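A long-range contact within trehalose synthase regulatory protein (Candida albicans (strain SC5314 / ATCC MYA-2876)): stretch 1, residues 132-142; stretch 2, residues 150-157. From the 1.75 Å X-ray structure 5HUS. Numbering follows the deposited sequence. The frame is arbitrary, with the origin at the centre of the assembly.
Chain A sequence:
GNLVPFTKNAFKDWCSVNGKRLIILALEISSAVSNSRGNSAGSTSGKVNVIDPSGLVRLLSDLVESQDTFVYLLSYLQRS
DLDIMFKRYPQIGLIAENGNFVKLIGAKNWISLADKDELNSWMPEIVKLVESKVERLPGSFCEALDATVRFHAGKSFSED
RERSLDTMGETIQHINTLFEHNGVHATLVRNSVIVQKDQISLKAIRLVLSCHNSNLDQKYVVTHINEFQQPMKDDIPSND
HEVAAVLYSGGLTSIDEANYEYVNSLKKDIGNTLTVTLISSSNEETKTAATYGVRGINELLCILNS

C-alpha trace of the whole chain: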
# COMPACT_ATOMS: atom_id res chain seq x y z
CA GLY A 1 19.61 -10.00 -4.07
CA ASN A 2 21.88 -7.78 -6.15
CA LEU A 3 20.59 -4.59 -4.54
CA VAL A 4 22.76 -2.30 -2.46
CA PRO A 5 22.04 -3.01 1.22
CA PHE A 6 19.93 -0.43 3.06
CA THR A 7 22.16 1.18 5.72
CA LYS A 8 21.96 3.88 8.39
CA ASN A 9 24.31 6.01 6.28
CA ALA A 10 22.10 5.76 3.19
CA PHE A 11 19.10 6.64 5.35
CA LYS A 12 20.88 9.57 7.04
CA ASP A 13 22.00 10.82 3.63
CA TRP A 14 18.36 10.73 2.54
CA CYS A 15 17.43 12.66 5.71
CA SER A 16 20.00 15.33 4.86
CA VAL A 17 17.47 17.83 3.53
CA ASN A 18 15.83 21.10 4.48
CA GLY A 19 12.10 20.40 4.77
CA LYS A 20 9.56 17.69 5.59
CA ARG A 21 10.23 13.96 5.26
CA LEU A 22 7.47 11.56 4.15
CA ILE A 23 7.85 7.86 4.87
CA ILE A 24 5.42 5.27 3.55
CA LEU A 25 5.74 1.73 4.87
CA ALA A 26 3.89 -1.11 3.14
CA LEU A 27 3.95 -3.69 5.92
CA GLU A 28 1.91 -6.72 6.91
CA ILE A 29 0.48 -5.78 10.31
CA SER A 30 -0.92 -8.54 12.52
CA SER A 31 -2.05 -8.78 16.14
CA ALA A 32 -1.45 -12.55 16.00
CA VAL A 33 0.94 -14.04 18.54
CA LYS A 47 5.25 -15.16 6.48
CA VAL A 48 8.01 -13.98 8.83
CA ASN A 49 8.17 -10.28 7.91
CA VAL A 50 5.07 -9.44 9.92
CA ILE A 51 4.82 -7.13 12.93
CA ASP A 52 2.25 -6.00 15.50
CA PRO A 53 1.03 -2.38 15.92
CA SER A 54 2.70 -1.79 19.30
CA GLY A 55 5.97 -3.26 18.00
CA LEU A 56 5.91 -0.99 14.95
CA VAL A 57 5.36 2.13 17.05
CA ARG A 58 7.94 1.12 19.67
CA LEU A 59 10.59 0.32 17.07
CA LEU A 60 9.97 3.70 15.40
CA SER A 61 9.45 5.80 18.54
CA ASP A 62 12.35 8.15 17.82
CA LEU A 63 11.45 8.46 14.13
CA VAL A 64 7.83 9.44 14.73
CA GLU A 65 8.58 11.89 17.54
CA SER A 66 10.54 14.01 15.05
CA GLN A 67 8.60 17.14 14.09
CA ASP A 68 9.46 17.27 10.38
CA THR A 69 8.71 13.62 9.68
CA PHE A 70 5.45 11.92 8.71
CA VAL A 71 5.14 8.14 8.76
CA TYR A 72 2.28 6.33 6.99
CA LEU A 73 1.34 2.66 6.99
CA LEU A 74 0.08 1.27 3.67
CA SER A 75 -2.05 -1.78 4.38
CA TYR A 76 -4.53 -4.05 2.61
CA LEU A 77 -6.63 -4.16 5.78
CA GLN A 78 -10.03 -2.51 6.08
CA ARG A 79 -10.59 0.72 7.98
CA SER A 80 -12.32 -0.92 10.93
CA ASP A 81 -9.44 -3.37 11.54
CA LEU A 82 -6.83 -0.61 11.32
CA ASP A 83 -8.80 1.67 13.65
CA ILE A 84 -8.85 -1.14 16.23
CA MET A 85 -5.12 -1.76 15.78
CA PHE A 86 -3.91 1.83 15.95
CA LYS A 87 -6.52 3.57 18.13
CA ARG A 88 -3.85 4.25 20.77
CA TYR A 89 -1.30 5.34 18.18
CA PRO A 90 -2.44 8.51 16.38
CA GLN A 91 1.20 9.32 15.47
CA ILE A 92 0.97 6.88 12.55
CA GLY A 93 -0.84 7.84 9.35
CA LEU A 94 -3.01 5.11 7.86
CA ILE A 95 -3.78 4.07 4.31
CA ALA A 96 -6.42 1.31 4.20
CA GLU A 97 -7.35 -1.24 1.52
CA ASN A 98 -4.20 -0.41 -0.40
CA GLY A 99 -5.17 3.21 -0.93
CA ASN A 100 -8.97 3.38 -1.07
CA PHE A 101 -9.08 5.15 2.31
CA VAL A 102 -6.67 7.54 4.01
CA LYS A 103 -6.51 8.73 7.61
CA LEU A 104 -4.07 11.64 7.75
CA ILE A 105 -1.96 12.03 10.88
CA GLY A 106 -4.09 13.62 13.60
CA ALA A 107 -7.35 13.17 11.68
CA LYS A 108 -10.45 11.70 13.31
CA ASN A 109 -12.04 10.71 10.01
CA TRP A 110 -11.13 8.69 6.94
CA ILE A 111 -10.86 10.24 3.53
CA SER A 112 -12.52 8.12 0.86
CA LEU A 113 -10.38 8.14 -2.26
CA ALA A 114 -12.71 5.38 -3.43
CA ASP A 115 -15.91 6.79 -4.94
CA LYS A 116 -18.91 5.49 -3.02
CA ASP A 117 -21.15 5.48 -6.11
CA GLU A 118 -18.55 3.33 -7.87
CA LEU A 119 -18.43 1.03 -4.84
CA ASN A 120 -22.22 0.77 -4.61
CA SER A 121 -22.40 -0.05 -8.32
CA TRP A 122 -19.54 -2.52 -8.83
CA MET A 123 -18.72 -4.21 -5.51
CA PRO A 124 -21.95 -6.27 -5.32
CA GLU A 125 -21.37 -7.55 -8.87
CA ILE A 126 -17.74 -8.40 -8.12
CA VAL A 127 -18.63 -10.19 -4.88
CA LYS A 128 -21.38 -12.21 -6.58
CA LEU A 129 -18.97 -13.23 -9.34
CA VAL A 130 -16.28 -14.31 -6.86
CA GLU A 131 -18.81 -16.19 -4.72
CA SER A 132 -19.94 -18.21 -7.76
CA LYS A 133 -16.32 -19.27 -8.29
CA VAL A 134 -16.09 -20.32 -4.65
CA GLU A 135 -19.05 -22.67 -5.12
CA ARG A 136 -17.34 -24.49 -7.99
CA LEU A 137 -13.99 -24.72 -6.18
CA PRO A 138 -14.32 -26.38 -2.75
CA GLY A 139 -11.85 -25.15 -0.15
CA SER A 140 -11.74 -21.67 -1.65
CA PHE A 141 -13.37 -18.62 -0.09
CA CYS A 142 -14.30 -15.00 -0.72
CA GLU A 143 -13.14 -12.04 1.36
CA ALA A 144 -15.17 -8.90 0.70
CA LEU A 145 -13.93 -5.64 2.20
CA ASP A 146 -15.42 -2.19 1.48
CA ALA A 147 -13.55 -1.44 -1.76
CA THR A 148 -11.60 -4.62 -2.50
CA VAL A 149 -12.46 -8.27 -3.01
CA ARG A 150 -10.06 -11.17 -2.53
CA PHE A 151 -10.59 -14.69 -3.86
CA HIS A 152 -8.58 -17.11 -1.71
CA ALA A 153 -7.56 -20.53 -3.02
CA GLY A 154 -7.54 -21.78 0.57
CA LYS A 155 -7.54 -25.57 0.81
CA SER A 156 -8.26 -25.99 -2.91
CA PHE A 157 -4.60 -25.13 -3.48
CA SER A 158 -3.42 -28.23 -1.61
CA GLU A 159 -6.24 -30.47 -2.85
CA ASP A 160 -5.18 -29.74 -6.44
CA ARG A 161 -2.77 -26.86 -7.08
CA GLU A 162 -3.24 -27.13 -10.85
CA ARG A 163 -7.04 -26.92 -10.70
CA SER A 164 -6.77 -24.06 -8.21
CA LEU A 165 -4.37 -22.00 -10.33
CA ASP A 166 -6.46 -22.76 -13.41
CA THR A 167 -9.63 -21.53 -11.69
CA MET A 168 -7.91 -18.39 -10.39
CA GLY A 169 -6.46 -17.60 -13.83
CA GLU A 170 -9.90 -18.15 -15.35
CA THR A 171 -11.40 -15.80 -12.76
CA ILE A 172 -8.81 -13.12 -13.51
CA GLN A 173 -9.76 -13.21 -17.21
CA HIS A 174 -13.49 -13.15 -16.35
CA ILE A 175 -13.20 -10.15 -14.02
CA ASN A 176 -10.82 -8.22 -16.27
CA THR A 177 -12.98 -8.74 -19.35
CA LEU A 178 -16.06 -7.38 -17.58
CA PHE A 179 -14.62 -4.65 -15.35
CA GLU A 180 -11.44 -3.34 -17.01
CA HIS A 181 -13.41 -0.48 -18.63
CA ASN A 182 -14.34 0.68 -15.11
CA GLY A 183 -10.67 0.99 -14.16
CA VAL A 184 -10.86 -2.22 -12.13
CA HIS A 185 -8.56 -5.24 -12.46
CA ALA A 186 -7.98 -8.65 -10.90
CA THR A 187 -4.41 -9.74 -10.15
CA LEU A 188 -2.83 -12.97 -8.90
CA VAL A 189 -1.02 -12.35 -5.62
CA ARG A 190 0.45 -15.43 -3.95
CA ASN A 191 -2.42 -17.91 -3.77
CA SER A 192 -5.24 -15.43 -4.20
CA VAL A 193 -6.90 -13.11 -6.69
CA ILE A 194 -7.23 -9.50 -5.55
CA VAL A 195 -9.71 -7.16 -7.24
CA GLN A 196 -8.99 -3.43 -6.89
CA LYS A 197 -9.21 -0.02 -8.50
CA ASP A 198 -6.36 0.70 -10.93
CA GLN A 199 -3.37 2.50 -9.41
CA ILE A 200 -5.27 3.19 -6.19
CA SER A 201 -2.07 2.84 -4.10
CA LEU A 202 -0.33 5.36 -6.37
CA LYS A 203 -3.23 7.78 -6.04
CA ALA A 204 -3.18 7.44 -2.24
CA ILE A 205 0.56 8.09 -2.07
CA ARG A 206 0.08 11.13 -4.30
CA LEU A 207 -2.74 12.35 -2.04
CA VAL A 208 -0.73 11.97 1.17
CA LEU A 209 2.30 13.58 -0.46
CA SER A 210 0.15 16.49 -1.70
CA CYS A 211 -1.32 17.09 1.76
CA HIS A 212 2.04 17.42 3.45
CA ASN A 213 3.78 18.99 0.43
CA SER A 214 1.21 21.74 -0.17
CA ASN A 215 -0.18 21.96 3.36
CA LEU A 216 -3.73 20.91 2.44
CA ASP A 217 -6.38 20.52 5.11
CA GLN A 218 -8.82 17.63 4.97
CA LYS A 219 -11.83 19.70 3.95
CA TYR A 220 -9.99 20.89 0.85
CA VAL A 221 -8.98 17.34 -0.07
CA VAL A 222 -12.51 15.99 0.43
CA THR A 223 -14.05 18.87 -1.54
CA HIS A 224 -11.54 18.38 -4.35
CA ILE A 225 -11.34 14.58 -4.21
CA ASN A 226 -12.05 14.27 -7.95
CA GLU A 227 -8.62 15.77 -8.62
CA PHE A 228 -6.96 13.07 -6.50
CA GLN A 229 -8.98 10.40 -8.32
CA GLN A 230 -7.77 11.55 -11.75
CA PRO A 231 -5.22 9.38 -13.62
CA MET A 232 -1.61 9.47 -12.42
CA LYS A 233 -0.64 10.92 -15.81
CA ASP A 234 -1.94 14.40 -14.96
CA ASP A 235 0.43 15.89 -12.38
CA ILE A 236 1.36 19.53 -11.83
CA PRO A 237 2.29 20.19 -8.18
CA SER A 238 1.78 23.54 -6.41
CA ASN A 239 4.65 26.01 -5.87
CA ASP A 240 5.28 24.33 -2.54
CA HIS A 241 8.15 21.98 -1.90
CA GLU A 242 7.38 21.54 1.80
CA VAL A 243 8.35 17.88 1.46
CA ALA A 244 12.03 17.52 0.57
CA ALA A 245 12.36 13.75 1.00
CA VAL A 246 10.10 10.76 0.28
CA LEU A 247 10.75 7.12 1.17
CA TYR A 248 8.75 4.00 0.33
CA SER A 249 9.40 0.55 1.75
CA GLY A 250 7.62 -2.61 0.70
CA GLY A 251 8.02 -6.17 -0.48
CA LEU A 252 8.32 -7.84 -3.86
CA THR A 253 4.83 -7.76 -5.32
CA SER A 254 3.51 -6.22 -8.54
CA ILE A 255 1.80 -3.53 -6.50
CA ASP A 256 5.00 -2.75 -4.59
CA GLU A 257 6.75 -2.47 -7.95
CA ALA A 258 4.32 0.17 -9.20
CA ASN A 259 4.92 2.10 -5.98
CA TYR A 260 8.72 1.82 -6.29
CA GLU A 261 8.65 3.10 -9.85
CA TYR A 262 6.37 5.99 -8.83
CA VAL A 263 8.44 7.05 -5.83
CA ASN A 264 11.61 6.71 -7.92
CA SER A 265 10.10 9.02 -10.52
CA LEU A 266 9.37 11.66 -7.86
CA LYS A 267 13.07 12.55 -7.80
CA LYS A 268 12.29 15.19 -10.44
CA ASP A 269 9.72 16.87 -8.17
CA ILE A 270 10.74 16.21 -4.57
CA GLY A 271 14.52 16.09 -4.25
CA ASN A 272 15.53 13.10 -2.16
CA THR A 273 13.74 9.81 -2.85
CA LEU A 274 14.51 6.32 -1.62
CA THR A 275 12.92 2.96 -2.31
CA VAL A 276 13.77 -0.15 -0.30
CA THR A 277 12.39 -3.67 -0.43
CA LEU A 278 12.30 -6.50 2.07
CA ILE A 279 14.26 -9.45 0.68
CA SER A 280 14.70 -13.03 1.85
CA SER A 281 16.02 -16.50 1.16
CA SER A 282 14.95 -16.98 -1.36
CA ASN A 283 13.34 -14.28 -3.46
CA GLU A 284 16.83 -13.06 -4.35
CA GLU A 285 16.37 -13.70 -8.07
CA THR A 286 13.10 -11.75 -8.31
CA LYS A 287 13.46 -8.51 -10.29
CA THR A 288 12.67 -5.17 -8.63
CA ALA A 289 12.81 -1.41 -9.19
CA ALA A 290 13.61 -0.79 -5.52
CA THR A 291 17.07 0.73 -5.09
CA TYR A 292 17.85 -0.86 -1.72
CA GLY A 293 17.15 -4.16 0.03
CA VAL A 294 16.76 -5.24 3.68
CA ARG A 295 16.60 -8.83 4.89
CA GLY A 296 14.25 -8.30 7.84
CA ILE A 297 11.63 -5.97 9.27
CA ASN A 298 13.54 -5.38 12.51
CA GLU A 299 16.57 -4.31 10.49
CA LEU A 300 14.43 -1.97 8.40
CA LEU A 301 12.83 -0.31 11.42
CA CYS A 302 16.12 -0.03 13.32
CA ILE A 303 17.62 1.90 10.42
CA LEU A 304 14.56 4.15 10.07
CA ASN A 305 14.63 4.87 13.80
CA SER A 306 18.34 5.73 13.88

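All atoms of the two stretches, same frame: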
# COMPACT_ATOMS: atom_id res chain seq x y z
N SER A 132 -19.56 -17.14 -6.84
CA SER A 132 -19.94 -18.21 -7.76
C SER A 132 -18.74 -19.09 -8.12
O SER A 132 -18.89 -20.27 -8.42
CB SER A 132 -20.56 -17.64 -9.04
OG SER A 132 -19.58 -17.05 -9.88
N LYS A 133 -17.54 -18.51 -8.08
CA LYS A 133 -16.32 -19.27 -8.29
C LYS A 133 -16.05 -20.15 -7.08
O LYS A 133 -15.60 -21.29 -7.21
CB LYS A 133 -15.12 -18.36 -8.54
CG LYS A 133 -15.29 -17.40 -9.71
CD LYS A 133 -15.51 -18.14 -11.02
CE LYS A 133 -15.59 -17.16 -12.19
NZ LYS A 133 -15.88 -17.86 -13.47
N VAL A 134 -16.30 -19.60 -5.89
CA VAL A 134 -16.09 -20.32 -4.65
C VAL A 134 -16.91 -21.61 -4.63
O VAL A 134 -16.41 -22.66 -4.23
CB VAL A 134 -16.44 -19.46 -3.42
CG1 VAL A 134 -16.45 -20.29 -2.15
CG2 VAL A 134 -15.47 -18.29 -3.29
N GLU A 135 -18.16 -21.52 -5.08
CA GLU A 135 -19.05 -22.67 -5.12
C GLU A 135 -18.49 -23.82 -5.95
O GLU A 135 -18.63 -24.98 -5.59
CB GLU A 135 -20.42 -22.27 -5.67
CG GLU A 135 -21.07 -21.10 -4.94
CD GLU A 135 -22.36 -20.64 -5.60
OE1 GLU A 135 -22.38 -20.47 -6.84
OE2 GLU A 135 -23.36 -20.45 -4.87
N ARG A 136 -17.83 -23.48 -7.06
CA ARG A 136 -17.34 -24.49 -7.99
C ARG A 136 -15.92 -24.95 -7.65
O ARG A 136 -15.38 -25.83 -8.31
CB ARG A 136 -17.40 -23.95 -9.43
CG ARG A 136 -18.78 -23.44 -9.83
CD ARG A 136 -18.82 -22.90 -11.24
NE ARG A 136 -18.94 -23.96 -12.24
CZ ARG A 136 -19.16 -23.74 -13.54
NH1 ARG A 136 -19.30 -22.51 -13.99
NH2 ARG A 136 -19.25 -24.77 -14.37
N LEU A 137 -15.33 -24.36 -6.61
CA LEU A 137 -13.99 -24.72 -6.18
C LEU A 137 -13.92 -24.91 -4.67
O LEU A 137 -13.57 -23.98 -3.94
CB LEU A 137 -12.97 -23.66 -6.63
CG LEU A 137 -11.48 -23.92 -6.37
CD1 LEU A 137 -10.96 -25.06 -7.23
CD2 LEU A 137 -10.66 -22.66 -6.61
N PRO A 138 -14.27 -26.11 -4.19
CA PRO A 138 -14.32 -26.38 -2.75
C PRO A 138 -12.99 -26.12 -2.06
O PRO A 138 -11.93 -26.45 -2.60
CB PRO A 138 -14.69 -27.87 -2.68
CG PRO A 138 -14.37 -28.42 -4.03
CD PRO A 138 -14.60 -27.30 -4.99
N GLY A 139 -13.05 -25.51 -0.88
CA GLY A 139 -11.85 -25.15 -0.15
C GLY A 139 -11.49 -23.68 -0.34
O GLY A 139 -10.76 -23.10 0.47
N SER A 140 -12.01 -23.08 -1.40
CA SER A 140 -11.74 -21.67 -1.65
C SER A 140 -12.75 -20.80 -0.90
O SER A 140 -13.78 -21.30 -0.46
CB SER A 140 -11.77 -21.36 -3.15
OG SER A 140 -13.08 -21.44 -3.68
N PHE A 141 -12.44 -19.52 -0.75
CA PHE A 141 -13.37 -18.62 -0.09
C PHE A 141 -13.21 -17.18 -0.56
O PHE A 141 -12.20 -16.81 -1.16
CB PHE A 141 -13.24 -18.69 1.44
CG PHE A 141 -11.83 -18.67 1.95
CD1 PHE A 141 -11.11 -19.85 2.10
CD2 PHE A 141 -11.23 -17.48 2.35
CE1 PHE A 141 -9.81 -19.84 2.60
CE2 PHE A 141 -9.94 -17.46 2.86
CZ PHE A 141 -9.23 -18.64 2.98
N CYS A 142 -14.25 -16.39 -0.30
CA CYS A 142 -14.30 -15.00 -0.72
C CYS A 142 -14.17 -14.06 0.48
O CYS A 142 -14.85 -14.23 1.48
CB CYS A 142 -15.61 -14.72 -1.46
SG CYS A 142 -15.89 -12.98 -1.86
N ARG A 150 -11.15 -10.21 -2.38
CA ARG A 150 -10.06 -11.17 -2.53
C ARG A 150 -10.60 -12.60 -2.59
O ARG A 150 -11.37 -13.03 -1.74
CB ARG A 150 -9.06 -11.02 -1.38
CG ARG A 150 -7.73 -11.71 -1.65
CD ARG A 150 -6.70 -11.44 -0.55
NE ARG A 150 -6.20 -10.07 -0.56
CZ ARG A 150 -4.98 -9.72 -0.97
NH1 ARG A 150 -4.13 -10.65 -1.41
NH2 ARG A 150 -4.60 -8.45 -0.94
N PHE A 151 -10.19 -13.31 -3.64
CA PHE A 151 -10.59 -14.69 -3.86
C PHE A 151 -9.45 -15.60 -3.41
O PHE A 151 -8.42 -15.67 -4.07
CB PHE A 151 -10.93 -14.90 -5.35
CG PHE A 151 -11.39 -16.29 -5.69
CD1 PHE A 151 -12.00 -17.11 -4.75
CD2 PHE A 151 -11.23 -16.78 -6.98
CE1 PHE A 151 -12.42 -18.38 -5.08
CE2 PHE A 151 -11.65 -18.06 -7.32
CZ PHE A 151 -12.25 -18.86 -6.36
N HIS A 152 -9.63 -16.27 -2.28
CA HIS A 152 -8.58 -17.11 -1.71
C HIS A 152 -8.70 -18.56 -2.17
O HIS A 152 -9.77 -19.16 -2.09
CB HIS A 152 -8.63 -17.08 -0.18
CG HIS A 152 -8.38 -15.73 0.42
ND1 HIS A 152 -7.15 -15.36 0.92
CD2 HIS A 152 -9.20 -14.68 0.64
CE1 HIS A 152 -7.22 -14.14 1.41
NE2 HIS A 152 -8.46 -13.70 1.25
N ALA A 153 -7.59 -19.13 -2.62
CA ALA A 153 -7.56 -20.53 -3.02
C ALA A 153 -7.84 -21.43 -1.82
O ALA A 153 -8.49 -22.47 -1.94
CB ALA A 153 -6.23 -20.89 -3.65
N GLY A 154 -7.35 -21.02 -0.65
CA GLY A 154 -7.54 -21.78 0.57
C GLY A 154 -7.07 -23.21 0.40
O GLY A 154 -5.98 -23.45 -0.12
N LYS A 155 -7.90 -24.15 0.82
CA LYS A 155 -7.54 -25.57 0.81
C LYS A 155 -7.55 -26.16 -0.60
O LYS A 155 -6.97 -27.22 -0.83
CB LYS A 155 -8.48 -26.36 1.72
CG LYS A 155 -7.96 -27.75 2.08
CD LYS A 155 -9.00 -28.55 2.86
CE LYS A 155 -8.61 -30.02 2.96
NZ LYS A 155 -9.76 -30.88 3.32
N SER A 156 -8.21 -25.49 -1.54
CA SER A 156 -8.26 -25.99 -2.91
C SER A 156 -6.86 -26.06 -3.51
O SER A 156 -6.60 -26.86 -4.40
CB SER A 156 -9.16 -25.11 -3.78
OG SER A 156 -8.49 -23.92 -4.18
N PHE A 157 -5.97 -25.23 -2.99
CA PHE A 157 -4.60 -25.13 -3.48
C PHE A 157 -3.80 -26.39 -3.15
O PHE A 157 -2.91 -26.79 -3.91
CB PHE A 157 -3.90 -23.91 -2.89
CG PHE A 157 -2.65 -23.51 -3.61
CD1 PHE A 157 -2.71 -22.86 -4.83
CD2 PHE A 157 -1.40 -23.77 -3.06
CE1 PHE A 157 -1.56 -22.48 -5.49
CE2 PHE A 157 -0.24 -23.39 -3.72
CZ PHE A 157 -0.32 -22.75 -4.94

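Two glycines, one in each stretch, let the two backbones pack closely where each chain turns. Gly-139 lies in a type II turn from Leu-137 to Ser-140. Gly-154 lies in a type II' turn from Ala-153 to Ser-156. Neither position has room for a side chain. A CB on Gly-139 would lie 2.7 Å from Ser-156 N. Its phi of 99° and psi of -20° would also jam that CB against the carbonyl oxygen of Pro-138. A CB on Gly-154 would lie 2.3 Å from Gly-139 O and 2.6 Å from Phe-141 CE1. The positive phi of Gly-154, 55°, by itself favours glycine.

Backbone contacts run between the turns. Lys-155 N donates a hydrogen bond to Gly-139 O at 3.1 Å, with an angle of 143° at the hydrogen. Gly-154 CA makes a CA-H...O contact with the same Gly-139 O at 3.5 Å. A second contact of this kind joins Ser-140 CA to Ala-153 O at 3.4 Å. Gly-139 O and Ala-153 O are also 3.4 Å apart, but both are acceptors and no hydrogen bond joins them.

Beyond the turns the chains form a short antiparallel ladder. Phe-141 and His-152 are the hydrogen-bonded pair. Phe-141 N donates to His-152 O at 3.0 Å, and His-152 N donates to Phe-141 O at 2.9 Å. Both bonds are nearly equally straight, at 158° and 157°. Cys-142 and Phe-151 follow as a non-hydrogen-bonded pair, with CA atoms 4.9 Å apart.

The side chains of Phe-141 and His-152 share one face of the sheet. His-152 CB sits over a face of the Phe-141 ring, 3.6 Å from its centroid, in a CH-pi contact. The two rings are near parallel, with planes at 16°, but are slid apart and barely overlap. Their centroids are 4.9 Å apart. Gly-154 CA also approaches this phenyl ring, 3.6 Å from Phe-141 CE1.

Phe-151 lies on the other face, with Cys-142, and its ring reaches the helix of the first stretch. Val-134 CG2 is 3.5 Å from Phe-151 CE1, and Lys-133 CB is 3.6 Å from Phe-151 CZ. Lys-133 contributes aliphatic carbon here, while the end of its side chain leads away. Leu-137 CD2 adds an apolar contact at 4.1 Å from Phe-151 CZ. Two oxygens, Phe-141 O and Ser-140 OG, lie at the ring edge, near its plane. Phe-151 is buried and has the largest area covered by the opposing stretch.

Each turn is also braced by a serine. Ser-140 OG donates to Leu-137 O at 2.6 Å, and Ser-140 N donates to the same Leu-137 O at 3.1 Å. Ser-156 repeats the pattern: Ser-156 OG and Ser-156 N donate to Ala-153 O at 2.7 and 3.1 Å. Ser-156 also packs across the contact, with its CB 3.3 Å from Pro-138 O.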